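Local atomic coordinates of Lin2722 protein (Listeria innocua, PDB entry 3DS8), a protein that is of unknown function but belongs to a family with the alpha/beta-hydrolase fold, which suggests, without proving, that it may be a hydrolytic enzyme. Residues L124-I130 with D171-I177; K208-I214 with V248-K254. One frame throughout, in Å; residues are numbered along the deposited sequence. Where two conformers were deposited one is given.

Read from the N terminus, contact 1 closes first: 124-130 meets 171-177 across 40 intervening residues that include helices 139-142 and 156-163 but no strand. Contact 2 opens later, pairing 208-214 with 248-254 through a beta-alpha-beta unit whose crossover contains helix 229-240. The two are in series, so neither nests in nor crosses the other, and their centres lie about 11 Å apart. They are joined directly because strands 173-180 and 209-216 are neighbours: V174 O to I211 N measures 2.9 Å, a probable backbone hydrogen bond. Together they order the last four strands, all parallel, at the end of the alpha/beta-hydrolase sheet bordered by strand 248-250.

Contact 1 of 2, residues L124-I130 with D171-I177; sequences LRKLVAI and DLEVLAI. With SO4 (sulfate ion), chain F.
With CG beside the backbone N in both, K126 and E173, bridged opposite each other in parallel register and leaving the same face of the sheet, run side by side. A late bend in K126 (chi4 -78°) then turns NZ onto E173 OE1, giving a 2.9 Å salt bridge met nearly along the C-O axis. The same NZ donates to sulfate O3 at 3.2 Å and to the carbonyls of F238 and F242, so the buried ammonium is held from several directions. The sulfate, probably from the crystallisation liquor, also lies 3.6 Å from R125 CD by its O4, while the R125 guanidinium pairs with D97.

Five backbone hydrogen bonds, among them L175 N to L127 O at 2.9 Å, establish parallel pairing from R125 and E173 through A129 and I177, with strand directions only 6° apart. Beside K126 and E173, V128 CG1 packs on L175 CD2 at 4.0 Å. At the entry end, L172 CD1 lies against R125 O at 3.4 Å.

V128, E173 and I177 are covered by helix 229-240; V174 and L175 touch strand 209-216, and strand 95-101, which leads into a probable nucleophile elbow, borders 124-130.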
loop_
_atom_site.group_PDB
_atom_site.type_symbol
_atom_site.label_atom_id
_atom_site.label_comp_id
_atom_site.label_asym_id
_atom_site.label_seq_id
_atom_site.Cartn_x
_atom_site.Cartn_y
_atom_site.Cartn_z
ATOM N N LEU A 124 6.231 0.081 -9.631
ATOM C CA LEU A 124 5.635 -0.652 -8.492
ATOM C C LEU A 124 5.214 -2.034 -8.988
ATOM O O LEU A 124 4.593 -2.171 -10.030
ATOM C CB LEU A 124 4.423 0.090 -7.942
ATOM C CG LEU A 124 3.867 -0.281 -6.600
ATOM C CD1 LEU A 124 4.909 -0.156 -5.479
ATOM C CD2 LEU A 124 2.636 0.645 -6.338
ATOM N N ARG A 125 5.621 -3.053 -8.264
ATOM C CA ARG A 125 5.322 -4.422 -8.584
ATOM C C ARG A 125 4.223 -4.952 -7.639
ATOM O O ARG A 125 3.091 -5.161 -8.060
ATOM C CB ARG A 125 6.586 -5.270 -8.522
ATOM C CG ARG A 125 6.340 -6.742 -8.879
ATOM C CD ARG A 125 7.544 -7.623 -8.661
ATOM N NE ARG A 125 7.922 -7.760 -7.262
ATOM C CZ ARG A 125 8.710 -8.730 -6.809
ATOM N NH1 ARG A 125 9.208 -9.644 -7.646
ATOM N NH2 ARG A 125 8.983 -8.804 -5.534
ATOM N N LYS A 126 4.554 -5.164 -6.377
ATOM C CA LYS A 126 3.550 -5.589 -5.378
ATOM C C LYS A 126 3.124 -4.374 -4.580
ATOM O O LYS A 126 3.971 -3.572 -4.181
ATOM C CB LYS A 126 4.119 -6.614 -4.443
ATOM C CG LYS A 126 4.480 -7.935 -5.145
ATOM C CD LYS A 126 5.241 -8.823 -4.223
ATOM C CE LYS A 126 5.654 -10.095 -4.852
ATOM N NZ LYS A 126 4.601 -11.118 -4.977
ATOM N N LEU A 127 1.834 -4.241 -4.339
ATOM C CA LEU A 127 1.235 -3.126 -3.613
ATOM C C LEU A 127 0.338 -3.720 -2.536
ATOM O O LEU A 127 -0.645 -4.384 -2.850
ATOM C CB LEU A 127 0.381 -2.252 -4.530
ATOM C CG LEU A 127 -0.129 -0.890 -4.059
ATOM C CD1 LEU A 127 -0.789 -0.161 -5.282
ATOM C CD2 LEU A 127 -1.069 -1.006 -2.845
ATOM N N VAL A 128 0.706 -3.521 -1.277
ATOM C CA VAL A 128 -0.119 -3.904 -0.133
ATOM C C VAL A 128 -0.719 -2.665 0.526
ATOM O O VAL A 128 -0.012 -1.703 0.913
ATOM C CB VAL A 128 0.687 -4.719 0.920
ATOM C CG1 VAL A 128 -0.222 -5.138 2.110
ATOM C CG2 VAL A 128 1.350 -5.958 0.307
ATOM N N ALA A 129 -2.059 -2.631 0.558
ATOM C CA ALA A 129 -2.802 -1.506 1.147
ATOM C C ALA A 129 -3.543 -2.001 2.392
ATOM O O ALA A 129 -4.332 -2.926 2.285
ATOM C CB ALA A 129 -3.798 -0.925 0.106
ATOM N N ILE A 130 -3.248 -1.412 3.555
ATOM C CA ILE A 130 -3.758 -1.917 4.834
ATOM C C ILE A 130 -4.712 -0.851 5.389
ATOM O O ILE A 130 -4.269 0.217 5.839
ATOM C CB ILE A 130 -2.608 -2.237 5.822
ATOM C CG1 ILE A 130 -1.607 -3.208 5.182
ATOM C CG2 ILE A 130 -3.168 -2.774 7.127
ATOM C CD1 ILE A 130 -0.423 -3.512 6.062
ATOM N N ASP A 171 1.768 -5.973 -14.761
ATOM C CA ASP A 171 2.389 -6.896 -13.799
ATOM C C ASP A 171 2.114 -6.565 -12.330
ATOM O O ASP A 171 2.607 -7.264 -11.432
ATOM C CB ASP A 171 3.894 -6.975 -14.044
ATOM C CG ASP A 171 4.211 -7.487 -15.427
ATOM O OD1 ASP A 171 3.582 -8.477 -15.845
ATOM O OD2 ASP A 171 5.051 -6.874 -16.104
ATOM N N LEU A 172 1.336 -5.518 -12.086
ATOM C CA LEU A 172 1.023 -5.085 -10.709
ATOM C C LEU A 172 0.310 -6.217 -9.951
ATOM O O LEU A 172 -0.541 -6.904 -10.499
ATOM C CB LEU A 172 0.168 -3.841 -10.677
ATOM C CG LEU A 172 0.007 -3.127 -9.310
ATOM C CD1 LEU A 172 1.287 -2.457 -8.900
ATOM C CD2 LEU A 172 -1.174 -2.140 -9.273
ATOM N N GLU A 173 0.648 -6.377 -8.682
ATOM C CA GLU A 173 -0.013 -7.378 -7.824
ATOM C C GLU A 173 -0.457 -6.635 -6.565
ATOM O O GLU A 173 0.338 -5.969 -5.923
ATOM C CB GLU A 173 0.956 -8.517 -7.461
ATOM C CG GLU A 173 1.462 -9.281 -8.663
ATOM C CD GLU A 173 2.443 -10.387 -8.333
ATOM O OE1 GLU A 173 2.881 -10.420 -7.175
ATOM O OE2 GLU A 173 2.713 -11.276 -9.212
ATOM N N VAL A 174 -1.735 -6.732 -6.255
ATOM C CA VAL A 174 -2.351 -5.901 -5.226
ATOM C C VAL A 174 -2.960 -6.764 -4.154
ATOM O O VAL A 174 -3.703 -7.710 -4.461
ATOM C CB VAL A 174 -3.415 -4.943 -5.829
ATOM C CG1 VAL A 174 -4.123 -4.199 -4.724
ATOM C CG2 VAL A 174 -2.792 -3.982 -6.816
ATOM N N LEU A 175 -2.654 -6.447 -2.898
ATOM C CA LEU A 175 -3.275 -7.082 -1.747
ATOM C C LEU A 175 -3.947 -5.991 -0.939
ATOM O O LEU A 175 -3.295 -5.003 -0.512
ATOM C CB LEU A 175 -2.228 -7.790 -0.853
ATOM C CG LEU A 175 -2.709 -8.259 0.517
ATOM C CD1 LEU A 175 -3.815 -9.294 0.367
ATOM C CD2 LEU A 175 -1.458 -8.816 1.333
ATOM N N ALA A 176 -5.270 -6.116 -0.760
ATOM C CA ALA A 176 -6.040 -5.186 0.040
ATOM C C ALA A 176 -6.448 -5.872 1.338
ATOM O O ALA A 176 -7.202 -6.867 1.359
ATOM C CB ALA A 176 -7.312 -4.699 -0.710
ATOM N N ILE A 177 -5.910 -5.345 2.428
ATOM C CA ILE A 177 -6.222 -5.774 3.766
ATOM C C ILE A 177 -7.203 -4.845 4.425
ATOM O O ILE A 177 -7.020 -3.592 4.403
ATOM C CB ILE A 177 -4.927 -5.869 4.598
ATOM C CG1 ILE A 177 -4.065 -7.047 4.111
ATOM C CG2 ILE A 177 -5.250 -5.984 6.109
ATOM C CD1 ILE A 177 -2.682 -7.108 4.763
HETATM S S SO4 F . 5.753 -12.167 -8.759
HETATM O O1 SO4 F . 6.745 -12.639 -9.741
HETATM O O2 SO4 F . 4.500 -12.925 -9.059
HETATM O O3 SO4 F . 6.225 -12.389 -7.372
HETATM O O4 SO4 F . 5.617 -10.689 -8.834
#

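Contact 2 of 2, residues K208-I214 with V248-K254; sequences KAYIEDI and VIQLDYK
E212 and the backbone of L251-D252 form the tight part of this contact, just where regular strand pairing ends. Up to Q250 the segments are joined as parallel strands: V248 N bonds K208 O, Y210 N bonds V248 O, Q250 N bonds Y210 O, and E212 N bonds Q250 O at 2.9 Å. Beyond that the chains diverge, the CA atoms of E212 and L251 standing 5.3 Å apart, and carboxylates take over as acceptors. E212 keeps CG beside its backbone N (chi1 -65°) and extends from there, which carries OE1 to D252 N at 2.9 Å with a nearly straight N-H...O angle of 167°. Its other oxygen, OE2, receives the Y210 hydroxyl on its anti lone pair, 2.6 Å from OH. With R200 as a salt-bridge partner of OE1, the E212 carboxylate is fixed at both oxygens. D252 answers in the reverse sense: OD2 accepts I214 N at 3.0 Å from 33° out of the carboxylate plane, while I214 CD1 rests 3.7 Å from D252 CB.

Packing is looser on the side of 248-254. A209 CB and V248 CB come no closer than 4.3 Å; the exception is L251 CD2, which reaches the edge of the Y210 ring, 3.7 Å from CE2 and near the ring plane. I249, Q250 and L251 are largely solvent-facing and touch a crystal neighbour, and the chain of exposed K254 runs past I214 in the opposite direction.

Strand 248-250 is the outermost strand at this end of the sheet. Its partner 209-216 has strand 173-180 on its other side, through Y210 on V174 and I211 on L175, and helix 229-240 of the beta-alpha-beta crossover covers I211 with W237 and F238.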
loop_
_atom_site.group_PDB
_atom_site.type_symbol
_atom_site.label_atom_id
_atom_site.label_comp_id
_atom_site.label_asym_id
_atom_site.label_seq_id
_atom_site.Cartn_x
_atom_site.Cartn_y
_atom_site.Cartn_z
ATOM N N LYS A 208 -2.240 -7.760 -12.529
ATOM C CA LYS A 208 -2.059 -9.190 -12.692
ATOM C C LYS A 208 -2.748 -9.964 -11.553
ATOM O O LYS A 208 -3.403 -10.976 -11.793
ATOM C CB LYS A 208 -0.584 -9.557 -12.753
ATOM C CG LYS A 208 -0.366 -11.018 -12.964
ATOM C CD LYS A 208 1.036 -11.320 -13.259
ATOM C CE LYS A 208 1.913 -11.169 -12.046
ATOM N NZ LYS A 208 3.331 -11.581 -12.348
ATOM N N ALA A 209 -2.624 -9.469 -10.333
ATOM C CA ALA A 209 -3.184 -10.140 -9.182
ATOM C C ALA A 209 -3.900 -9.133 -8.313
ATOM O O ALA A 209 -3.467 -7.991 -8.151
ATOM C CB ALA A 209 -2.098 -10.841 -8.374
ATOM N N TYR A 210 -5.020 -9.558 -7.759
ATOM C CA TYR A 210 -5.740 -8.769 -6.790
ATOM C C TYR A 210 -6.298 -9.719 -5.762
ATOM O O TYR A 210 -7.065 -10.591 -6.109
ATOM C CB TYR A 210 -6.904 -7.999 -7.426
ATOM C CG TYR A 210 -7.739 -7.303 -6.392
ATOM C CD1 TYR A 210 -7.224 -6.237 -5.654
ATOM C CD2 TYR A 210 -9.053 -7.741 -6.094
ATOM C CE1 TYR A 210 -7.984 -5.631 -4.634
ATOM C CE2 TYR A 210 -9.830 -7.091 -5.123
ATOM C CZ TYR A 210 -9.264 -6.036 -4.385
ATOM O OH TYR A 210 -10.032 -5.403 -3.418
ATOM N N ILE A 211 -5.878 -9.554 -4.515
ATOM C CA ILE A 211 -6.270 -10.414 -3.399
ATOM C C ILE A 211 -6.807 -9.572 -2.254
ATOM O O ILE A 211 -6.223 -8.536 -1.931
ATOM C CB ILE A 211 -5.048 -11.235 -2.913
ATOM C CG1 ILE A 211 -4.449 -12.058 -4.076
ATOM C CG2 ILE A 211 -5.431 -12.095 -1.700
ATOM C CD1 ILE A 211 -3.353 -13.074 -3.646
ATOM N N GLU A 212 -7.938 -9.988 -1.666
ATOM C CA GLU A 212 -8.495 -9.322 -0.500
ATOM C C GLU A 212 -8.288 -10.184 0.740
ATOM O O GLU A 212 -8.348 -11.449 0.655
ATOM C CB GLU A 212 -10.009 -9.123 -0.716
ATOM C CG GLU A 212 -10.313 -8.185 -1.875
ATOM C CD GLU A 212 -11.780 -7.931 -2.107
ATOM O OE1 GLU A 212 -12.621 -8.715 -1.649
ATOM O OE2 GLU A 212 -12.091 -6.891 -2.761
ATOM N N ASP A 213 -8.147 -9.559 1.907
ATOM C CA ASP A 213 -8.079 -10.297 3.189
ATOM C C ASP A 213 -8.793 -9.434 4.212
ATOM O O ASP A 213 -8.430 -8.272 4.393
ATOM C CB ASP A 213 -6.605 -10.456 3.637
ATOM C CG ASP A 213 -6.410 -10.666 5.222
ATOM O OD1 ASP A 213 -6.540 -11.829 5.572
ATOM O OD2 ASP A 213 -6.119 -9.694 6.097
ATOM N N ILE A 214 -9.865 -9.945 4.788
ATOM C CA ILE A 214 -10.603 -9.220 5.837
ATOM C C ILE A 214 -10.269 -9.813 7.193
ATOM O O ILE A 214 -10.323 -11.042 7.367
ATOM C CB ILE A 214 -12.114 -9.320 5.639
ATOM C CG1 ILE A 214 -12.524 -8.747 4.281
ATOM C CG2 ILE A 214 -12.865 -8.591 6.807
ATOM C CD1 ILE A 214 -13.993 -8.950 3.978
ATOM N N VAL A 248 -4.677 -13.612 -11.158
ATOM C CA VAL A 248 -5.323 -14.115 -9.952
ATOM C C VAL A 248 -6.250 -13.023 -9.423
ATOM O O VAL A 248 -5.889 -11.845 -9.360
ATOM C CB VAL A 248 -4.264 -14.489 -8.868
ATOM C CG1 VAL A 248 -4.927 -14.757 -7.474
ATOM C CG2 VAL A 248 -3.451 -15.626 -9.288
ATOM N N ILE A 249 -7.472 -13.395 -9.078
ATOM C CA ILE A 249 -8.364 -12.495 -8.392
ATOM C C ILE A 249 -8.969 -13.280 -7.231
ATOM O O ILE A 249 -9.523 -14.370 -7.436
ATOM C CB ILE A 249 -9.526 -11.985 -9.311
ATOM C CG1 ILE A 249 -9.024 -11.242 -10.532
ATOM C CG2 ILE A 249 -10.551 -11.078 -8.522
ATOM C CD1 ILE A 249 -10.162 -10.959 -11.553
ATOM N N GLN A 250 -8.876 -12.754 -6.017
ATOM C CA GLN A 250 -9.475 -13.441 -4.889
ATOM C C GLN A 250 -10.207 -12.431 -4.045
ATOM O O GLN A 250 -9.605 -11.452 -3.560
ATOM C CB GLN A 250 -8.406 -14.169 -4.085
ATOM C CG GLN A 250 -8.927 -15.167 -3.080
ATOM C CD GLN A 250 -7.787 -16.015 -2.515
ATOM O OE1 GLN A 250 -6.591 -15.578 -2.506
ATOM N NE2 GLN A 250 -8.124 -17.223 -2.071
ATOM N N LEU A 251 -11.510 -12.642 -3.926
ATOM C CA LEU A 251 -12.397 -11.693 -3.266
ATOM C C LEU A 251 -12.880 -12.346 -1.988
ATOM O O LEU A 251 -13.051 -13.576 -1.939
ATOM C CB LEU A 251 -13.589 -11.358 -4.153
ATOM C CG LEU A 251 -13.273 -10.894 -5.582
ATOM C CD1 LEU A 251 -14.554 -10.628 -6.392
ATOM C CD2 LEU A 251 -12.393 -9.666 -5.527
ATOM N N ASP A 252 -13.074 -11.513 -0.958
ATOM C CA ASP A 252 -13.632 -11.909 0.319
ATOM C C ASP A 252 -15.051 -11.358 0.417
ATOM O O ASP A 252 -15.200 -10.135 0.424
ATOM C CB ASP A 252 -12.756 -11.264 1.400
ATOM C CG ASP A 252 -12.492 -12.158 2.555
ATOM O OD1 ASP A 252 -13.386 -13.000 2.865
ATOM O OD2 ASP A 252 -11.395 -11.968 3.179
ATOM N N TYR A 253 -16.057 -12.222 0.570
ATOM C CA TYR A 253 -17.459 -11.819 0.371
ATOM C C TYR A 253 -18.503 -11.553 1.454
ATOM O O TYR A 253 -19.544 -10.983 1.099
ATOM C CB TYR A 253 -18.093 -12.775 -0.612
ATOM C CG TYR A 253 -18.200 -12.204 -1.974
ATOM C CD1 TYR A 253 -17.292 -11.234 -2.434
ATOM C CD2 TYR A 253 -19.194 -12.635 -2.825
ATOM C CE1 TYR A 253 -17.392 -10.731 -3.695
ATOM C CE2 TYR A 253 -19.296 -12.141 -4.066
ATOM C CZ TYR A 253 -18.380 -11.204 -4.508
ATOM O OH TYR A 253 -18.517 -10.709 -5.748
ATOM N N LYS A 254 -18.310 -11.893 2.721
ATOM C CA LYS A 254 -17.156 -12.605 3.280
ATOM C C LYS A 254 -17.784 -13.934 3.743
ATOM O O LYS A 254 -18.996 -14.130 3.573
ATOM C CB LYS A 254 -16.649 -11.913 4.518
ATOM C CG LYS A 254 -15.384 -12.506 5.168
ATOM C CD LYS A 254 -15.246 -12.006 6.615
ATOM C CE LYS A 254 -14.304 -12.893 7.457
ATOM N NZ LYS A 254 -12.843 -12.651 7.232
#